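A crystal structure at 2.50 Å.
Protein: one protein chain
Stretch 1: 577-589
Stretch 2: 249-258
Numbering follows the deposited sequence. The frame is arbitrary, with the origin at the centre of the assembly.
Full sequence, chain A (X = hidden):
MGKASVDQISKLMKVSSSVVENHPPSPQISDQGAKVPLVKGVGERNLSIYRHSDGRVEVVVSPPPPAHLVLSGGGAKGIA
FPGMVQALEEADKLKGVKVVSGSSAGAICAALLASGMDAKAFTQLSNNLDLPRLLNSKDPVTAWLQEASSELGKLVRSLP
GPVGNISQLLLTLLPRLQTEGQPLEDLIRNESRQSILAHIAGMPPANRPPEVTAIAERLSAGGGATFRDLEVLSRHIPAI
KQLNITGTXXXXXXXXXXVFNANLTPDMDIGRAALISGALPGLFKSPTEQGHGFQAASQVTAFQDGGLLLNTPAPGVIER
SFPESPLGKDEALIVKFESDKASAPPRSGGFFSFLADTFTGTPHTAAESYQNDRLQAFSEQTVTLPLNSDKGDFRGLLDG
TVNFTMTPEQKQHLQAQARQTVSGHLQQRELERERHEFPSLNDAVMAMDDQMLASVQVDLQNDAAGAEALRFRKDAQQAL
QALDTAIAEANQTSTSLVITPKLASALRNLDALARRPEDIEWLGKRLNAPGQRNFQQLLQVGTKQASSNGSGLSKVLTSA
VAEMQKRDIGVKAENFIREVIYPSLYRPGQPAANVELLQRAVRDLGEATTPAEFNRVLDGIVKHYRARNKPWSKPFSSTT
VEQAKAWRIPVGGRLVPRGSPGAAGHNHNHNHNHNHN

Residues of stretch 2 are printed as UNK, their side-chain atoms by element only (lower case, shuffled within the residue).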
ATOM      1  N   ILE A 577       7.418   7.343 -21.881  1.00 24.41           N
ATOM      2  CA  ILE A 577       6.990   8.553 -22.552  1.00 25.23           C
ATOM      3  C   ILE A 577       6.420   9.548 -21.609  1.00 25.89           C
ATOM      4  O   ILE A 577       6.815  10.670 -21.571  1.00 27.09           O
ATOM      5  CB  ILE A 577       5.962   8.245 -23.643  1.00 24.34           C
ATOM      6  CG1 ILE A 577       6.704   7.609 -24.848  1.00 25.07           C
ATOM      7  CG2 ILE A 577       5.276   9.510 -24.115  1.00 23.81           C
ATOM      8  CD1 ILE A 577       5.825   7.046 -25.953  1.00 25.40           C
ATOM      9  N   ARG A 578       5.516   9.100 -20.793  1.00 29.72           N
ATOM     10  CA  ARG A 578       4.778   9.988 -19.885  1.00 29.10           C
ATOM     11  C   ARG A 578       5.662  10.507 -18.764  1.00 27.53           C
ATOM     12  O   ARG A 578       5.570  11.629 -18.388  1.00 29.81           O
ATOM     13  CB  ARG A 578       3.636   9.152 -19.284  1.00 31.97           C
ATOM     14  CG  ARG A 578       2.653   9.957 -18.498  1.00 38.35           C
ATOM     15  CD  ARG A 578       2.394   9.371 -17.138  1.00 41.18           C
ATOM     16  NE  ARG A 578       1.613   8.160 -17.174  1.00 44.51           N
ATOM     17  CZ  ARG A 578       1.577   7.303 -16.170  1.00 46.30           C
ATOM     18  NH1 ARG A 578       2.251   7.546 -15.064  1.00 48.25           N
ATOM     19  NH2 ARG A 578       0.871   6.205 -16.272  1.00 56.51           N
ATOM     20  N   GLU A 579       6.559   9.673 -18.288  1.00 25.74           N
ATOM     21  CA  GLU A 579       7.319   9.922 -17.087  1.00 28.06           C
ATOM     22  C   GLU A 579       8.764  10.441 -17.318  1.00 27.79           C
ATOM     23  O   GLU A 579       9.361  11.036 -16.455  1.00 26.15           O
ATOM     24  CB  GLU A 579       7.368   8.588 -16.332  1.00 32.65           C
ATOM     25  CG  GLU A 579       7.279   8.654 -14.823  1.00 41.01           C
ATOM     26  CD  GLU A 579       5.940   9.205 -14.312  1.00 41.14           C
ATOM     27  OE1 GLU A 579       5.989  10.000 -13.339  1.00 45.30           O
ATOM     28  OE2 GLU A 579       4.882   8.889 -14.901  1.00 34.36           O
ATOM     29  N   VAL A 580       9.303  10.240 -18.502  1.00 28.19           N
ATOM     30  CA  VAL A 580      10.639  10.671 -18.791  1.00 27.53           C
ATOM     31  C   VAL A 580      10.702  11.656 -19.969  1.00 26.89           C
ATOM     32  O   VAL A 580      11.310  12.738 -19.872  1.00 32.40           O
ATOM     33  CB  VAL A 580      11.524   9.480 -19.118  1.00 28.83           C
ATOM     34  CG1 VAL A 580      12.912   9.977 -19.460  1.00 30.76           C
ATOM     35  CG2 VAL A 580      11.596   8.532 -17.953  1.00 28.64           C
ATOM     36  N   ILE A 581      10.031  11.337 -21.057  1.00 24.61           N
ATOM     37  CA  ILE A 581      10.065  12.229 -22.183  1.00 22.79           C
ATOM     38  C   ILE A 581       9.261  13.494 -21.998  1.00 24.69           C
ATOM     39  O   ILE A 581       9.797  14.605 -22.194  1.00 26.57           O
ATOM     40  CB  ILE A 581       9.655  11.526 -23.430  1.00 21.17           C
ATOM     41  CG1 ILE A 581      10.734  10.491 -23.780  1.00 21.56           C
ATOM     42  CG2 ILE A 581       9.569  12.526 -24.548  1.00 21.80           C
ATOM     43  CD1 ILE A 581      10.355   9.596 -24.937  1.00 21.28           C
ATOM     44  N   TYR A 582       8.000  13.335 -21.588  1.00 25.78           N
ATOM     45  CA  TYR A 582       7.096  14.441 -21.411  1.00 27.72           C
ATOM     46  C   TYR A 582       7.744  15.657 -20.676  1.00 24.55           C
ATOM     47  O   TYR A 582       7.809  16.715 -21.223  1.00 22.37           O
ATOM     48  CB  TYR A 582       5.828  13.980 -20.727  1.00 33.71           C
ATOM     49  CG  TYR A 582       4.869  15.125 -20.440  1.00 42.46           C
ATOM     50  CD1 TYR A 582       4.104  15.697 -21.463  1.00 50.89           C
ATOM     51  CD2 TYR A 582       4.796  15.701 -19.185  1.00 46.94           C
ATOM     52  CE1 TYR A 582       3.265  16.791 -21.219  1.00 54.98           C
ATOM     53  CE2 TYR A 582       3.962  16.796 -18.939  1.00 50.39           C
ATOM     54  CZ  TYR A 582       3.190  17.318 -19.961  1.00 50.73           C
ATOM     55  OH  TYR A 582       2.348  18.361 -19.736  1.00 55.30           O
ATOM     56  N   PRO A 583       8.265  15.470 -19.480  1.00 23.48           N
ATOM     57  CA  PRO A 583       8.916  16.562 -18.779  1.00 25.82           C
ATOM     58  C   PRO A 583      10.086  17.220 -19.477  1.00 26.98           C
ATOM     59  O   PRO A 583      10.233  18.437 -19.291  1.00 27.42           O
ATOM     60  CB  PRO A 583       9.413  15.938 -17.506  1.00 24.33           C
ATOM     61  CG  PRO A 583       8.532  14.799 -17.309  1.00 25.10           C
ATOM     62  CD  PRO A 583       8.190  14.281 -18.651  1.00 25.39           C
ATOM     63  N   SER A 584      10.915  16.463 -20.222  1.00 26.43           N
ATOM     64  CA  SER A 584      12.056  17.058 -20.932  1.00 27.31           C
ATOM     65  C   SER A 584      11.563  17.810 -22.140  1.00 28.61           C
ATOM     66  O   SER A 584      12.009  18.912 -22.441  1.00 29.90           O
ATOM     67  CB  SER A 584      12.984  15.997 -21.514  1.00 32.88           C
ATOM     68  OG  SER A 584      14.101  15.676 -20.707  1.00 40.97           O
ATOM     69  N   LEU A 585      10.648  17.174 -22.857  1.00 28.19           N
ATOM     70  CA  LEU A 585      10.171  17.702 -24.121  1.00 28.43           C
ATOM     71  C   LEU A 585       9.475  19.006 -23.934  1.00 28.94           C
ATOM     72  O   LEU A 585       9.684  19.903 -24.707  1.00 30.64           O
ATOM     73  CB  LEU A 585       9.264  16.658 -24.779  1.00 29.25           C
ATOM     74  CG  LEU A 585       8.675  16.937 -26.166  1.00 31.46           C
ATOM     75  CD1 LEU A 585       9.742  17.284 -27.158  1.00 31.19           C
ATOM     76  CD2 LEU A 585       7.896  15.717 -26.658  1.00 32.40           C
ATOM     77  N   TYR A 586       8.680  19.130 -22.870  1.00 29.94           N
ATOM     78  CA  TYR A 586       7.962  20.370 -22.598  1.00 34.24           C
ATOM     79  C   TYR A 586       8.650  21.275 -21.597  1.00 34.14           C
ATOM     80  O   TYR A 586       8.051  22.157 -21.050  1.00 36.58           O
ATOM     81  CB  TYR A 586       6.553  20.045 -22.139  1.00 35.99           C
ATOM     82  CG  TYR A 586       5.816  19.439 -23.278  1.00 38.26           C
ATOM     83  CD1 TYR A 586       5.344  20.208 -24.323  1.00 40.41           C
ATOM     84  CD2 TYR A 586       5.678  18.095 -23.365  1.00 43.72           C
ATOM     85  CE1 TYR A 586       4.696  19.631 -25.402  1.00 41.59           C
ATOM     86  CE2 TYR A 586       5.029  17.507 -24.432  1.00 47.58           C
ATOM     87  CZ  TYR A 586       4.532  18.291 -25.436  1.00 43.77           C
ATOM     88  OH  TYR A 586       3.899  17.674 -26.488  1.00 60.53           O
ATOM     89  N   ARG A 587       9.913  21.034 -21.354  1.00 35.63           N
ATOM     90  CA  ARG A 587      10.682  21.869 -20.473  1.00 39.60           C
ATOM     91  C   ARG A 587      10.889  23.221 -21.216  1.00 42.02           C
ATOM     92  O   ARG A 587      11.441  23.225 -22.336  1.00 39.80           O
ATOM     93  CB  ARG A 587      12.048  21.211 -20.238  1.00 38.75           C
ATOM     94  CG  ARG A 587      12.782  21.669 -18.991  1.00 44.50           C
ATOM     95  CD  ARG A 587      14.302  21.654 -19.156  1.00 43.66           C
ATOM     96  NE  ARG A 587      14.695  23.004 -19.502  1.00 54.12           N
ATOM     97  CZ  ARG A 587      15.769  23.347 -20.193  1.00 58.02           C
ATOM     98  NH1 ARG A 587      16.593  22.424 -20.705  1.00 56.45           N
ATOM     99  NH2 ARG A 587      15.993  24.642 -20.398  1.00 61.06           N
ATOM    100  N   PRO A 588      10.435  24.343 -20.627  1.00 38.53           N
ATOM    101  CA  PRO A 588      10.707  25.699 -21.174  1.00 39.88           C
ATOM    102  C   PRO A 588      12.192  25.930 -21.451  1.00 36.61           C
ATOM    103  O   PRO A 588      13.021  25.732 -20.560  1.00 34.32           O
ATOM    104  CB  PRO A 588      10.260  26.630 -20.045  1.00 39.30           C
ATOM    105  CG  PRO A 588       9.228  25.863 -19.318  1.00 39.85           C
ATOM    106  CD  PRO A 588       9.558  24.396 -19.452  1.00 39.68           C
ATOM    107  N   GLY A 589      12.523  26.272 -22.697  1.00 37.58           N
ATOM    108  CA  GLY A 589      13.932  26.508 -23.098  1.00 38.27           C
ATOM    109  C   GLY A 589      14.716  25.323 -23.677  1.00 35.39           C
ATOM    110  O   GLY A 589      15.858  25.466 -24.088  1.00 34.20           O
ATOM    111  N   UNK A 249       1.510  19.662 -13.206  1.00 29.24           N
ATOM    112  CA  UNK A 249       2.134  20.613 -12.343  1.00 29.34           C
ATOM    113  C   UNK A 249       3.504  20.954 -12.833  1.00 31.52           C
ATOM    114  O   UNK A 249       4.026  20.309 -13.710  1.00 29.68           O
ATOM    115  N   UNK A 250       4.083  21.991 -12.245  1.00 35.12           N
ATOM    116  CA  UNK A 250       5.445  22.395 -12.526  1.00 35.07           C
ATOM    117  C   UNK A 250       6.316  22.091 -11.311  1.00 35.32           C
ATOM    118  O   UNK A 250       6.098  22.605 -10.235  1.00 36.45           O
ATOM    119  c   UNK A 250       5.304  24.104 -14.392  1.00 43.93           C
ATOM    120  c   UNK A 250       5.488  23.863 -12.902  1.00 38.89           C
ATOM    121  s   UNK A 250       6.832  23.815 -15.331  1.00 58.84           S
ATOM    122  c   UNK A 250       6.154  23.992 -16.952  1.00 60.72           C
ATOM    123  N   UNK A 251       7.364  21.300 -11.506  1.00 37.38           N
ATOM    124  CA  UNK A 251       8.191  20.855 -10.433  1.00 38.35           C
ATOM    125  C   UNK A 251       9.616  20.997 -10.874  1.00 44.66           C
ATOM    126  O   UNK A 251      10.042  20.300 -11.789  1.00 48.93           O
ATOM    127  c   UNK A 251       5.522  18.647 -10.595  1.00 35.05           C
ATOM    128  c   UNK A 251       3.882  18.486  -8.863  1.00 35.00           C
ATOM    129  c   UNK A 251       4.813  18.918  -7.947  1.00 34.43           C
ATOM    130  c   UNK A 251       7.887  19.398 -10.158  1.00 37.88           C
ATOM    131  c   UNK A 251       6.088  19.224  -8.369  1.00 35.62           C
ATOM    132  c   UNK A 251       4.239  18.347 -10.185  1.00 35.42           C
ATOM    133  c   UNK A 251       6.452  19.117  -9.706  1.00 36.29           C
ATOM    134  N   UNK A 252      10.369  21.889 -10.229  1.00 49.32           N
ATOM    135  CA  UNK A 252      11.786  22.085 -10.529  1.00 51.45           C
ATOM    136  C   UNK A 252      12.019  22.467 -11.999  1.00 49.97           C
ATOM    137  O   UNK A 252      12.980  22.000 -12.637  1.00 53.13           O
ATOM    138  o   UNK A 252      14.717  20.076 -10.974  1.00 70.51           O
ATOM    139  c   UNK A 252      12.590  20.818 -10.144  1.00 57.50           C
ATOM    140  o   UNK A 252      14.661  21.995  -9.920  1.00 75.00           O
ATOM    141  c   UNK A 252      14.098  20.976 -10.361  1.00 64.63           C
ATOM    142  N   UNK A 253      11.126  23.298 -12.536  1.00 45.64           N
ATOM    143  CA  UNK A 253      11.242  23.794 -13.905  1.00 45.08           C
ATOM    144  C   UNK A 253      10.716  22.900 -15.020  1.00 46.53           C
ATOM    145  O   UNK A 253      10.766  23.290 -16.192  1.00 45.17           O
ATOM    146  N   UNK A 254      10.171  21.724 -14.674  1.00 45.35           N
ATOM    147  CA  UNK A 254       9.652  20.785 -15.673  1.00 42.67           C
ATOM    148  C   UNK A 254       8.188  20.413 -15.340  1.00 37.42           C
ATOM    149  O   UNK A 254       7.874  20.133 -14.204  1.00 34.94           O
ATOM    150  c   UNK A 254      14.046  17.324 -17.070  1.00 94.86           C
ATOM    151  n   UNK A 254      13.139  17.593 -16.132  1.00 85.82           N
ATOM    152  n   UNK A 254      14.087  16.110 -17.598  1.00 97.93           N
ATOM    153  c   UNK A 254      10.521  19.524 -15.683  1.00 45.51           C
ATOM    154  c   UNK A 254      11.942  19.808 -16.083  1.00 57.80           C
ATOM    155  n   UNK A 254      14.914  18.254 -17.481  1.00 97.57           N
ATOM    156  c   UNK A 254      12.996  18.886 -15.463  1.00 68.91           C
ATOM    157  N   UNK A 255       7.321  20.367 -16.347  1.00 32.64           N
ATOM    158  CA  UNK A 255       5.997  19.857 -16.124  1.00 31.36           C
ATOM    159  C   UNK A 255       5.975  18.356 -15.894  1.00 30.69           C
ATOM    160  O   UNK A 255       6.756  17.617 -16.534  1.00 30.58           O
ATOM    161  c   UNK A 255       6.343  20.195 -18.462  1.00 33.16           C
ATOM    162  c   UNK A 255       7.558  20.721 -17.756  1.00 33.72           C
ATOM    163  c   UNK A 255       5.264  20.178 -17.435  1.00 31.54           C
ATOM    164  N   UNK A 256       5.076  17.930 -14.998  1.00 28.42           N
ATOM    165  CA  UNK A 256       4.823  16.508 -14.700  1.00 29.36           C
ATOM    166  C   UNK A 256       3.358  16.199 -14.754  1.00 25.79           C
ATOM    167  O   UNK A 256       2.590  16.896 -14.162  1.00 23.60           O
ATOM    168  c   UNK A 256       7.481  14.830 -13.427  1.00 37.17           C
ATOM    169  c   UNK A 256       6.754  16.123 -13.082  1.00 36.11           C
ATOM    170  c   UNK A 256       5.274  16.109 -13.293  1.00 30.64           C
ATOM    171  o   UNK A 256       8.598  14.679 -13.019  1.00 40.51           O
ATOM    172  n   UNK A 256       6.834  13.887 -14.110  1.00 40.42           N
ATOM    173  N   UNK A 257       2.999  15.142 -15.462  1.00 26.28           N
ATOM    174  CA  UNK A 257       1.653  14.650 -15.444  1.00 28.33           C
ATOM    175  C   UNK A 257       1.442  13.897 -14.148  1.00 26.74           C
ATOM    176  O   UNK A 257       2.150  12.929 -13.856  1.00 25.57           O
ATOM    177  c   UNK A 257      -0.209  14.942 -17.849  1.00 40.71           C
ATOM    178  c   UNK A 257       0.820  13.830 -17.897  1.00 37.40           C
ATOM    179  c   UNK A 257       1.858  14.084 -18.952  1.00 40.96           C
ATOM    180  c   UNK A 257       1.368  13.614 -16.504  1.00 32.52           C
ATOM    181  N   UNK A 258       0.461  14.326 -13.382  1.00 26.15           N
ATOM    182  CA  UNK A 258       0.091  13.628 -12.182  1.00 27.55           C
ATOM    183  C   UNK A 258      -1.152  12.806 -12.523  1.00 27.06           C
ATOM    184  O   UNK A 258      -2.042  13.295 -13.208  1.00 32.05           O
ATOM    185  c   UNK A 258       0.993  15.496 -10.880  1.00 34.31           C
ATOM    186  c   UNK A 258      -0.595  13.937  -9.809  1.00 30.87           C
ATOM    187  c   UNK A 258      -0.206  14.622 -11.090  1.00 29.64           C
TER
HETATM  188  O   HOH W   1      12.828  13.449 -17.753  1.00 50.48           O
HETATM  189  O   HOH W   2       5.234  13.497 -16.347  1.00 42.41           O
HETATM  190  O   HOH W   3       4.858  12.173 -12.661  1.00 42.30           O

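Position 249 has no side-chain atoms and lies beyond reach of the helix; it is Gly249. Position 250 carries an unbranched chain of two carbons, a sulfur and a terminal carbon that lies near Pro588, the signature of methionine. The CA-to-CB bond points sideways, but the end of Met250 comes nearer, with CE 4.2 Å from Pro588 CD. At 251 one carbon leads into a six-carbon ring with no oxygen, hence Phe251, which does not touch stretch 1. An ideal CB on Gly249 would clash with Phe251 CE2, 2.8 Å away. Position 252 has two carbons, the second bearing two oxygens. Asparagine would look alike but for one nitrogen, so this is Asp252, also out of contact.

Position 253 lacks a side chain, its backbone meets Arg587 and Pro588, and its phi of 84° favours the residue it is, Gly253. Its carbonyl O packs 3.6 Å from Pro588 CD. Together, 251 to 254 form a type I' turn that joins the two strands.

At 254 three carbons, a nitrogen and a carbon bearing two more nitrogens, lying against Pro583, Ser584 and Arg587, spell a guanidinium: Arg254. Its chain is poorly ordered, yet NH2 gives a weak hydrogen bond to Ser584 OG (3.1 Å), while Pro583 O lies over one face of the guanidinium. Arg254 CG also rests 3.6 Å from Arg587 CG.

Three carbons at 255 close a ring onto the backbone N, and the ring lies against Tyr582 and Tyr586, so this is Pro255. Its CG meets Tyr586 CB at 3.7 Å, and its CB lies 3.9 Å from Tyr582 CE2. Position 256 has three carbons, the third carrying one oxygen and one nitrogen, an amide whose nitrogen reaches Pro583: Gln256. Although its CA-to-CB bond points away, NE2 returns to 3.7 Å from Pro583 CG. Position 257 has four carbons, forked at the second, and a terminal carbon lies over the Tyr582 ring; this is Leu257. Its CD2 sits 3.3 Å from the ring centroid in a CH-pi contact. Position 258, one carbon carrying two others, is Val258, and it points away.

The strand from Arg254 runs roughly antiparallel to the helix, at 146°, and packs where the helix is kinked at Pro583. Without an amide hydrogen, Pro583 N cannot bond to the preceding turn; Pro583 CA approaches Pro255 O at 3.3 Å in a CA-H...O contact. Apolar packing of Pro255 and Leu257 on Tyr582, of Pro255 on Tyr586, and of Met250 on Pro588 is supplemented by water. One water accepts from Arg254 NH2 and donates to Val580 O; another accepts from Leu257 N and donates to Arg578 O; a third donates to both Leu257 O and Glu579 OE1.

Stretch 2 249-258: GMFDGRPQLV
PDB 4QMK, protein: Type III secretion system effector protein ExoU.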